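Local coordinates for RNA-binding protein RO60 (Deinococcus radiodurans, PDB 2NVO) that binds several small RNAs that accumulate during recovery from UV irradiation and contributes to the bacterium's resistance to ultraviolet light, at residues 275-278 with 279-282. Sequence-based numbering, arbitrary orientation.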
loop_
_atom_site.group_PDB
_atom_site.type_symbol
_atom_site.label_atom_id
_atom_site.label_comp_id
_atom_site.label_asym_id
_atom_site.label_seq_id
_atom_site.Cartn_x
_atom_site.Cartn_y
_atom_site.Cartn_z
ATOM N N LEU A 275 6.988 -9.101 10.692
ATOM C CA LEU A 275 7.078 -7.701 11.098
ATOM C C LEU A 275 5.793 -7.210 11.767
ATOM O O LEU A 275 5.838 -6.564 12.818
ATOM C CB LEU A 275 7.449 -6.823 9.908
ATOM C CG LEU A 275 8.921 -6.953 9.530
ATOM C CD1 LEU A 275 9.203 -6.302 8.178
ATOM C CD2 LEU A 275 9.770 -6.356 10.619
ATOM N N ARG A 276 4.647 -7.539 11.186
ATOM C CA ARG A 276 3.387 -7.089 11.776
ATOM C C ARG A 276 2.869 -7.975 12.899
ATOM O O ARG A 276 1.815 -7.696 13.459
ATOM C CB ARG A 276 2.307 -6.875 10.714
ATOM C CG ARG A 276 1.955 -8.088 9.893
ATOM C CD ARG A 276 0.661 -7.849 9.107
ATOM N NE ARG A 276 0.706 -8.510 7.803
ATOM C CZ ARG A 276 0.240 -9.733 7.559
ATOM N NH1 ARG A 276 -0.335 -10.440 8.529
ATOM N NH2 ARG A 276 0.340 -10.247 6.335
ATOM N N ASN A 277 3.615 -9.023 13.256
ATOM C CA ASN A 277 3.118 -9.970 14.247
ATOM C C ASN A 277 3.947 -10.102 15.522
ATOM O O ASN A 277 3.636 -10.929 16.385
ATOM C CB ASN A 277 2.848 -11.338 13.601
ATOM C CG ASN A 277 1.523 -11.379 12.857
ATOM O OD1 ASN A 277 0.469 -11.483 13.471
ATOM N ND2 ASN A 277 1.573 -11.312 11.535
ATOM N N LEU A 278 4.986 -9.282 15.650
ATOM C CA LEU A 278 5.818 -9.291 16.841
ATOM C C LEU A 278 5.011 -9.098 18.141
ATOM O O LEU A 278 5.248 -9.773 19.150
ATOM C CB LEU A 278 6.937 -8.254 16.717
ATOM C CG LEU A 278 7.854 -8.488 15.505
ATOM C CD1 LEU A 278 8.800 -7.321 15.321
ATOM C CD2 LEU A 278 8.650 -9.798 15.672
ATOM N N GLY A 279 4.063 -8.167 18.127
ATOM C CA GLY A 279 3.242 -7.926 19.304
ATOM C C GLY A 279 2.382 -9.132 19.637
ATOM O O GLY A 279 2.301 -9.560 20.792
ATOM N N ASN A 280 1.740 -9.679 18.617
ATOM C CA ASN A 280 0.955 -10.898 18.754
ATOM C C ASN A 280 1.740 -12.078 19.339
ATOM O O ASN A 280 1.147 -13.012 19.881
ATOM C CB ASN A 280 0.364 -11.291 17.397
ATOM C CG ASN A 280 -0.882 -10.487 17.042
ATOM O OD1 ASN A 280 -1.516 -9.894 17.913
ATOM N ND2 ASN A 280 -1.240 -10.473 15.762
ATOM N N LEU A 281 3.068 -12.028 19.218
ATOM C CA LEU A 281 3.947 -13.096 19.692
ATOM C C LEU A 281 4.388 -12.833 21.121
ATOM O O LEU A 281 4.594 -13.759 21.904
ATOM C CB LEU A 281 5.170 -13.200 18.774
ATOM C CG LEU A 281 4.840 -13.741 17.381
ATOM C CD1 LEU A 281 5.889 -13.371 16.338
ATOM C CD2 LEU A 281 4.663 -15.247 17.451
ATOM N N GLY A 282 4.530 -11.560 21.463
ATOM C CA GLY A 282 4.856 -11.195 22.822
ATOM C C GLY A 282 3.658 -11.499 23.699
ATOM O O GLY A 282 3.808 -11.859 24.873
#
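Asn277 and Asn280 join their side-chain amides across a kink in helix 271-283, one of the helices of the HEAT-like TROVE horseshoe. Asn280 ND2 donates to Asn277 OD1 at 3.0 Å, and the N-H...O angle of 164° makes the bond nearly straight. The acceptor lies almost in the amide plane of Asn280, whereas ND2 is somewhat tilted from the carbonyl plane of Asn277; the two amide planes are turned 40° apart. For Asn280, CG set anti to its own carbonyl carbon (chi1 -80°) brings the amide round, and the second torsion turns ND2 back toward Asn277. Both amides are also held from their other ends: Asn277 ND2 donates to Trp273 O one turn earlier, and Asn280 OD1 accepts from Arg283 NH1. Such two-ended bonding should fix the rotation of each amide, and Tyr262 of helix 259-266 packs against both side chains.

The evidence for the kink is in the backbone. The nitrogens of Gly279 and Asn280 make no bond to the preceding turn, and Asn277 has a phi more extended than that of a regular helix. Asn277 O lies 3.2 Å from Asn280 N, but the angle is too poor for a bond, and from Leu281 N it receives only a weak one. Regular pairing resumes with Gly282 N to Leu278 O at 3.0 Å; the same oxygen also accepts Leu281 N.

The side chain of Leu281 starts toward the preceding turn; it also touches Tyr262 and Met266 of helix 259-266, while Leu278 packs against Leu347 and Tyr325. CG of Leu281 lies 3.2 Å and its CD1 3.3 Å from Asn277 O.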